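Local coordinates for DHHA1 domain protein (Clostridium perfringens, PDB 3KEW) that probably hydrolyses wrongly charged tRNA, as a zinc-binding relative of the editing domain of alanyl-tRNA synthetase, at residues R91-G94 and M95-L99; E141-K144 and E145-L149; P200-T203 and R204-Q207. All coordinates share one frame; numbering follows the deposited sequence.

Contact 1 (R91-G94 and M95-L99); sequences RFDG and MQQHL. With ZN (zinc ion), chain C.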
loop_
_atom_site.group_PDB
_atom_site.type_symbol
_atom_site.label_atom_id
_atom_site.label_comp_id
_atom_site.label_asym_id
_atom_site.label_seq_id
_atom_site.Cartn_x
_atom_site.Cartn_y
_atom_site.Cartn_z
ATOM N N ARG A 91 -0.854 -8.133 -5.309
ATOM C CA ARG A 91 0.108 -7.289 -4.602
ATOM C C ARG A 91 0.225 -5.961 -5.307
ATOM O O ARG A 91 0.032 -4.909 -4.702
ATOM C CB ARG A 91 1.493 -7.928 -4.682
ATOM C CG ARG A 91 2.253 -8.050 -3.434
ATOM C CD ARG A 91 2.403 -6.813 -2.576
ATOM N NE ARG A 91 3.180 -7.271 -1.433
ATOM C CZ ARG A 91 4.473 -7.026 -1.261
ATOM N NH1 ARG A 91 5.130 -6.243 -2.101
ATOM N NH2 ARG A 91 5.100 -7.533 -0.217
ATOM N N PHE A 92 0.596 -6.041 -6.582
ATOM C CA PHE A 92 0.941 -4.879 -7.390
ATOM C C PHE A 92 -0.277 -3.982 -7.618
ATOM O O PHE A 92 -0.160 -2.751 -7.601
ATOM C CB PHE A 92 1.580 -5.321 -8.717
ATOM C CG PHE A 92 2.330 -4.223 -9.425
ATOM C CD1 PHE A 92 3.348 -3.527 -8.773
ATOM C CD2 PHE A 92 2.016 -3.880 -10.738
ATOM C CE1 PHE A 92 4.045 -2.500 -9.413
ATOM C CE2 PHE A 92 2.707 -2.856 -11.390
ATOM C CZ PHE A 92 3.727 -2.166 -10.721
ATOM N N ASP A 93 -1.440 -4.600 -7.814
ATOM C CA ASP A 93 -2.703 -3.858 -7.931
ATOM C C ASP A 93 -2.905 -2.924 -6.738
ATOM O O ASP A 93 -3.121 -1.730 -6.919
ATOM C CB ASP A 93 -3.900 -4.808 -8.067
ATOM C CG ASP A 93 -5.233 -4.074 -8.040
ATOM O OD1 ASP A 93 -5.417 -3.145 -8.853
ATOM O OD2 ASP A 93 -6.094 -4.423 -7.202
ATOM N N GLY A 94 -2.792 -3.477 -5.530
ATOM C CA GLY A 94 -2.894 -2.705 -4.292
ATOM C C GLY A 94 -1.804 -1.660 -4.133
ATOM O O GLY A 94 -2.072 -0.572 -3.636
ATOM N N MET A 95 -0.583 -1.992 -4.556
ATOM C CA MET A 95 0.528 -1.027 -4.560
ATOM C C MET A 95 0.191 0.202 -5.423
ATOM O O MET A 95 0.390 1.344 -4.989
ATOM C CB MET A 95 1.840 -1.683 -5.042
ATOM C CG MET A 95 2.471 -2.744 -4.086
ATOM S SD MET A 95 3.847 -3.717 -4.744
ATOM C CE MET A 95 5.123 -2.453 -4.687
ATOM N N GLN A 96 -0.328 -0.044 -6.632
ATOM C CA GLN A 96 -0.704 1.022 -7.585
ATOM C C GLN A 96 -1.858 1.903 -7.098
ATOM O O GLN A 96 -1.784 3.136 -7.197
ATOM C CB GLN A 96 -1.036 0.443 -8.973
ATOM C CG GLN A 96 0.166 -0.116 -9.716
ATOM C CD GLN A 96 -0.196 -0.751 -11.037
ATOM O OE1 GLN A 96 -1.084 -1.602 -11.112
ATOM N NE2 GLN A 96 0.506 -0.360 -12.086
ATOM N N GLN A 97 -2.916 1.289 -6.558
ATOM C CA GLN A 97 -4.070 2.065 -6.044
ATOM C C GLN A 97 -3.718 2.961 -4.876
ATOM O O GLN A 97 -4.263 4.058 -4.753
ATOM C CB GLN A 97 -5.246 1.172 -5.639
ATOM C CG GLN A 97 -5.692 0.159 -6.671
ATOM C CD GLN A 97 -5.613 0.649 -8.113
ATOM O OE1 GLN A 97 -6.221 1.661 -8.481
ATOM N NE2 GLN A 97 -4.877 -0.094 -8.945
ATOM N N HIS A 98 -2.808 2.492 -4.020
ATOM C CA HIS A 98 -2.408 3.251 -2.838
ATOM C C HIS A 98 -1.536 4.447 -3.214
ATOM O O HIS A 98 -1.788 5.560 -2.755
ATOM C CB HIS A 98 -1.687 2.345 -1.832
ATOM C CG HIS A 98 -1.663 2.881 -0.433
ATOM N ND1 HIS A 98 -1.511 2.061 0.664
ATOM C CD2 HIS A 98 -1.775 4.142 0.055
ATOM C CE1 HIS A 98 -1.521 2.792 1.764
ATOM N NE2 HIS A 98 -1.681 4.058 1.423
ATOM N N LEU A 99 -0.502 4.214 -4.022
ATOM C CA LEU A 99 0.339 5.311 -4.501
ATOM C C LEU A 99 -0.486 6.263 -5.381
ATOM O O LEU A 99 -0.302 7.474 -5.323
ATOM C CB LEU A 99 1.590 4.792 -5.249
ATOM C CG LEU A 99 2.502 5.834 -5.939
ATOM C CD1 LEU A 99 3.061 6.841 -4.945
ATOM C CD2 LEU A 99 3.649 5.208 -6.721
HETATM ZN ZN ZN C . -1.201 5.945 2.693
HETATM O O HOH W 1 -0.927 7.603 4.168
HETATM O O HOH W 2 -3.029 7.301 2.238
HETATM O O HOH W 3 -2.590 4.957 4.399
#
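Gln-97 grips Asp-93 one turn back along helix 88-112 with both its backbone and its side chain. Its backbone N lies 3.0 Å from Asp-93 O, in the plane of that carbonyl. The side-chain NE2 sits 3.1 Å from the same oxygen, tilted away from the plane, because a bend at chi2 (-36°) folds the amide back over the preceding turn. NE2 makes a weak bond to Asp-93 OD1 as well, but the firmer partners are Ala-227 O for this amide and Arg-230 for the carboxylate. The next residue, His-98, belongs to the HxxxH zinc motif of the alanyl-tRNA synthetase editing-domain family: its NE2 binds the zinc ion at 2.3 Å, and His-102, Cys-195 and three waters complete the site. Gln-46 OE1 accepts from the other ring nitrogen, ND1, and so helps fix the ring's rotation.

Packing takes over on the Phe-92 side of the helix. The Gln-96 amide stacks on the Phe-92 ring, planes 29° apart, with CG 4.2 Å from the ring centroid in a CH-pi contact; its NE2 also bonds to Asp-205 O. Met-95 SD meets the edge of the same ring, a Met-aromatic contact. That sulfur is also at the edge of the Arg-91 guanidinium, whose NE pairs with Asp-49, and lies 3.9 Å from Arg-91 NH1.

Contact 2 (E141-K144 and E145-L149); sequences EAEK and EANRL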
loop_
_atom_site.group_PDB
_atom_site.type_symbol
_atom_site.label_atom_id
_atom_site.label_comp_id
_atom_site.label_asym_id
_atom_site.label_seq_id
_atom_site.Cartn_x
_atom_site.Cartn_y
_atom_site.Cartn_z
ATOM N N GLU A 141 -7.782 18.892 -14.285
ATOM C CA GLU A 141 -6.416 19.424 -14.224
ATOM C C GLU A 141 -5.511 18.629 -13.267
ATOM O O GLU A 141 -4.305 18.491 -13.507
ATOM C CB GLU A 141 -6.423 20.906 -13.839
ATOM C CG GLU A 141 -6.766 21.830 -14.992
ATOM C CD GLU A 141 -6.995 23.278 -14.568
ATOM O OE1 GLU A 141 -6.885 23.592 -13.360
ATOM O OE2 GLU A 141 -7.290 24.106 -15.455
ATOM N N ALA A 142 -6.093 18.107 -12.186
ATOM C CA ALA A 142 -5.334 17.287 -11.238
ATOM C C ALA A 142 -5.014 15.907 -11.821
ATOM O O ALA A 142 -3.894 15.426 -11.682
ATOM C CB ALA A 142 -6.076 17.167 -9.906
ATOM N N GLU A 143 -6.003 15.302 -12.481
ATOM C CA GLU A 143 -5.829 14.074 -13.264
ATOM C C GLU A 143 -4.709 14.191 -14.311
ATOM O O GLU A 143 -3.872 13.293 -14.442
ATOM C CB GLU A 143 -7.147 13.705 -13.948
ATOM C CG GLU A 143 -7.129 12.349 -14.680
ATOM C CD GLU A 143 -8.379 12.097 -15.512
ATOM O OE1 GLU A 143 -8.889 10.958 -15.501
ATOM O OE2 GLU A 143 -8.859 13.032 -16.184
ATOM N N LYS A 144 -4.692 15.312 -15.032
ATOM C CA LYS A 144 -3.677 15.592 -16.045
ATOM C C LYS A 144 -2.287 15.686 -15.426
ATOM O O LYS A 144 -1.328 15.073 -15.925
ATOM C CB LYS A 144 -4.016 16.894 -16.772
ATOM C CG LYS A 144 -3.388 17.047 -18.145
ATOM C CD LYS A 144 -3.868 18.337 -18.815
ATOM C CE LYS A 144 -3.334 18.470 -20.237
ATOM N NZ LYS A 144 -3.730 19.777 -20.840
ATOM N N GLU A 145 -2.191 16.441 -14.332
ATOM C CA GLU A 145 -0.927 16.635 -13.629
ATOM C C GLU A 145 -0.399 15.337 -13.008
ATOM O O GLU A 145 0.808 15.070 -13.040
ATOM C CB GLU A 145 -1.074 17.745 -12.582
ATOM C CG GLU A 145 0.154 18.003 -11.713
ATOM C CD GLU A 145 1.217 18.864 -12.379
ATOM O OE1 GLU A 145 1.074 19.221 -13.564
ATOM O OE2 GLU A 145 2.207 19.199 -11.700
ATOM N N ALA A 146 -1.307 14.523 -12.475
ATOM C CA ALA A 146 -0.928 13.220 -11.917
ATOM C C ALA A 146 -0.269 12.356 -12.991
ATOM O O ALA A 146 0.827 11.826 -12.786
ATOM C CB ALA A 146 -2.135 12.522 -11.315
ATOM N N ASN A 147 -0.927 12.262 -14.144
ATOM C CA ASN A 147 -0.409 11.524 -15.293
ATOM C C ASN A 147 0.874 12.118 -15.849
ATOM O O ASN A 147 1.739 11.384 -16.309
ATOM C CB ASN A 147 -1.469 11.428 -16.377
ATOM C CG ASN A 147 -2.467 10.335 -16.101
ATOM O OD1 ASN A 147 -2.114 9.159 -16.079
ATOM N ND2 ASN A 147 -3.721 10.715 -15.878
ATOM N N ARG A 148 0.999 13.440 -15.782
ATOM C CA ARG A 148 2.238 14.113 -16.147
ATOM C C ARG A 148 3.407 13.710 -15.242
ATOM O O ARG A 148 4.518 13.486 -15.729
ATOM C CB ARG A 148 2.067 15.635 -16.139
ATOM C CG ARG A 148 3.287 16.367 -16.704
ATOM C CD ARG A 148 3.201 17.855 -16.532
ATOM N NE ARG A 148 3.383 18.272 -15.141
ATOM C CZ ARG A 148 4.558 18.488 -14.558
ATOM N NH1 ARG A 148 5.692 18.313 -15.222
ATOM N NH2 ARG A 148 4.599 18.876 -13.291
ATOM N N LEU A 149 3.157 13.613 -13.934
ATOM C CA LEU A 149 4.204 13.205 -12.996
ATOM C C LEU A 149 4.509 11.702 -13.052
ATOM O O LEU A 149 5.623 11.296 -12.714
ATOM C CB LEU A 149 3.905 13.672 -11.559
ATOM C CG LEU A 149 3.916 15.182 -11.295
ATOM C CD1 LEU A 149 3.532 15.482 -9.844
ATOM C CD2 LEU A 149 5.272 15.814 -11.655
#
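Asn-147 meets Glu-143 through two nitrogens that share one carbonyl oxygen on helix 136-152. The backbone N of Asn-147 stands 3.1 Å from Glu-143 O in the ordinary helical bond, and the side-chain ND2 comes to 3.0 Å from the same atom. The two donors approach from opposite faces of the carbonyl plane, with ND2 well above it and its N-H less straight. A first torsion that leaves CG beside the backbone N (chi1 -81°) turns the amide back to that oxygen. Routine helical bonds run alongside, such as Ala-146 N to Ala-142 O.

One ionic pair lies well round the helix from this amide. Arg-148 holds Glu-145 side-on, NE to OE1 at 3.0 Å and NH2 to OE2 at 2.9 Å, in a salt bridge three residues apart. Both oxygens lie near the guanidinium plane, yet the nitrogens meet them from above the carboxylate plane, so the two flat groups are far from coplanar. A second salt bridge within the helix joins Glu-143 OE2 to Arg-140.

Beyond the bonds, little else touches: Glu-143 CG lies 4.0 Å from Asn-147 ND2, the two side chains running side by side and pointing the same way. Ala-142 and Glu-145 lean on helix 88-112, at Phe-108 and at Cys-107 and Leu-111.

Beyond the helix, Asn-147 ND2 also bonds to Ile-209 O and Glu-143 OE1 to Ile-211 N. Backbone polar groups of strand 209-217, at one edge of the four-stranded sheet, thus find their partners in helix side chains, which tie helix and sheet together by directed bonds as well as by packing.

Contact 3 (P200-T203 and R204-Q207); sequences PRNT and RDLQ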
loop_
_atom_site.group_PDB
_atom_site.type_symbol
_atom_site.label_atom_id
_atom_site.label_comp_id
_atom_site.label_asym_id
_atom_site.label_seq_id
_atom_site.Cartn_x
_atom_site.Cartn_y
_atom_site.Cartn_z
ATOM N N PRO A 200 4.947 1.232 -4.782
ATOM C CA PRO A 200 5.991 1.121 -5.805
ATOM C C PRO A 200 7.123 2.120 -5.537
ATOM O O PRO A 200 6.954 3.025 -4.731
ATOM C CB PRO A 200 5.250 1.475 -7.105
ATOM C CG PRO A 200 3.793 1.230 -6.803
ATOM C CD PRO A 200 3.657 1.645 -5.368
ATOM N N ARG A 201 8.271 1.939 -6.179
ATOM C CA ARG A 201 9.432 2.785 -5.889
ATOM C C ARG A 201 9.547 3.979 -6.816
ATOM O O ARG A 201 10.445 4.810 -6.654
ATOM C CB ARG A 201 10.732 1.978 -5.916
ATOM C CG ARG A 201 11.055 1.300 -4.594
ATOM C CD ARG A 201 12.504 0.850 -4.559
ATOM N NE ARG A 201 12.669 -0.349 -3.741
ATOM C CZ ARG A 201 13.838 -0.832 -3.338
ATOM N NH1 ARG A 201 14.971 -0.220 -3.666
ATOM N NH2 ARG A 201 13.871 -1.932 -2.597
ATOM N N ASN A 202 8.648 4.049 -7.790
ATOM C CA ASN A 202 8.549 5.213 -8.665
ATOM C C ASN A 202 7.123 5.457 -9.160
ATOM O O ASN A 202 6.276 4.554 -9.105
ATOM C CB ASN A 202 9.556 5.125 -9.826
ATOM C CG ASN A 202 9.447 3.832 -10.622
ATOM O OD1 ASN A 202 8.398 3.505 -11.183
ATOM N ND2 ASN A 202 10.552 3.097 -10.692
ATOM N N THR A 203 6.856 6.670 -9.638
ATOM C CA THR A 203 5.525 7.001 -10.183
ATOM C C THR A 203 5.245 6.354 -11.557
ATOM O O THR A 203 4.084 6.120 -11.906
ATOM C CB THR A 203 5.272 8.529 -10.238
ATOM O OG1 THR A 203 6.277 9.158 -11.048
ATOM C CG2 THR A 203 5.275 9.153 -8.810
ATOM N N ARG A 204 6.302 6.047 -12.319
ATOM C CA ARG A 204 6.165 5.365 -13.622
ATOM C C ARG A 204 5.489 4.003 -13.495
ATOM O O ARG A 204 4.729 3.601 -14.379
ATOM C CB ARG A 204 7.526 5.235 -14.323
ATOM C CG ARG A 204 7.538 4.621 -15.730
ATOM C CD ARG A 204 6.571 5.286 -16.710
ATOM N NE ARG A 204 6.485 4.547 -17.972
ATOM C CZ ARG A 204 5.704 3.486 -18.188
ATOM N NH1 ARG A 204 4.916 3.008 -17.227
ATOM N NH2 ARG A 204 5.711 2.899 -19.376
ATOM N N ASP A 205 5.745 3.317 -12.376
ATOM C CA ASP A 205 5.085 2.046 -12.048
ATOM C C ASP A 205 3.556 2.093 -11.986
ATOM O O ASP A 205 2.903 1.052 -12.062
ATOM C CB ASP A 205 5.631 1.493 -10.731
ATOM C CG ASP A 205 6.836 0.586 -10.923
ATOM O OD1 ASP A 205 7.049 -0.297 -10.066
ATOM O OD2 ASP A 205 7.566 0.739 -11.926
ATOM N N LEU A 206 2.987 3.293 -11.851
ATOM C CA LEU A 206 1.532 3.470 -11.898
ATOM C C LEU A 206 0.909 3.278 -13.280
ATOM O O LEU A 206 -0.288 3.019 -13.369
ATOM C CB LEU A 206 1.150 4.851 -11.382
ATOM C CG LEU A 206 0.700 5.106 -9.946
ATOM C CD1 LEU A 206 1.034 3.970 -9.014
ATOM C CD2 LEU A 206 1.349 6.387 -9.483
ATOM N N GLN A 207 1.719 3.434 -14.334
ATOM C CA GLN A 207 1.319 3.334 -15.763
ATOM C C GLN A 207 0.463 4.521 -16.198
ATOM O O GLN A 207 0.887 5.345 -17.018
ATOM C CB GLN A 207 0.595 2.011 -16.113
ATOM C CG GLN A 207 1.304 0.702 -15.720
ATOM C CD GLN A 207 0.368 -0.520 -15.818
ATOM O OE1 GLN A 207 -0.486 -0.596 -16.703
ATOM N NE2 GLN A 207 0.528 -1.464 -14.906
#
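Asn-202 and Asp-205 make a tight local turn in the loop between strands 191-194 and 209-217, where the chain rolls into a 3-10 turn at residues 204-206. Asn-202 OD1 takes the N-H of Asp-205 at 2.9 Å, the donor arriving nearly along the C=O axis. Its first torsion (chi1 54°) sets CG between the backbone N and the carbonyl carbon, which curls the amide forward over the start of the turn. The same OD1 also stands 3.0 Å from Asp-205 OD2. As both are acceptors, no bond joins them, and the amide and carboxylate planes cross at 87°. The other carboxylate oxygen, OD1 of Asp-205, is held by the hydroxyl of Tyr-12, which also bonds to Arg-201 N, so one hydroxyl joins Asp-205 to the backbone just ahead of the turn.

The backbone closes the turn with Leu-206 N to Thr-203 O at 3.0 Å, the i to i+3 bond that defines 3-10 geometry; the donor sits high above the carbonyl plane. This loop falls within the second additional domain family of threonyl- and alanyl-tRNA synthetases, and Pro-200 has its side chain about 10 Å from the zinc ion.

Apolar groups fill the inner side. Pro-200 CB rests 3.6 Å from Asp-205 CB, and Pro-200 also touches Met-95 of helix 88-112. Leu-206 reaches toward the same helix at Leu-99 and Leu-103 and touches Ile-150 of helix 136-152. Leu-206 CB lies 3.2 Å from Thr-203 O, the same oxygen that accepts its own N-H. Thr-203 OG1, meanwhile, bonds to Leu-154 N and to Leu-149 O, just where helix 136-152 runs out.

In the fold
From the N terminus, the barrel strands come first, then helix 88-112 with contact 1, helix 136-152 with contact 2, and finally the loop of contact 3 leading into strand 209-217. The three follow in series, none enclosing or crossing another, and each closes only a turn of its own. Contacts 1 and 2 do not touch, their nearest atoms about 8 Å apart. Contact 3 is the piece that meets both: it packs on helix 88-112, with Pro-200 CD against Met-95 O and Leu-206 CD1 against Gln-96 O, and it reaches the end of helix 136-152 as well. A loop late in sequence thereby joins the zinc-bearing helix to the end of the second helix, beside the four-stranded sheet.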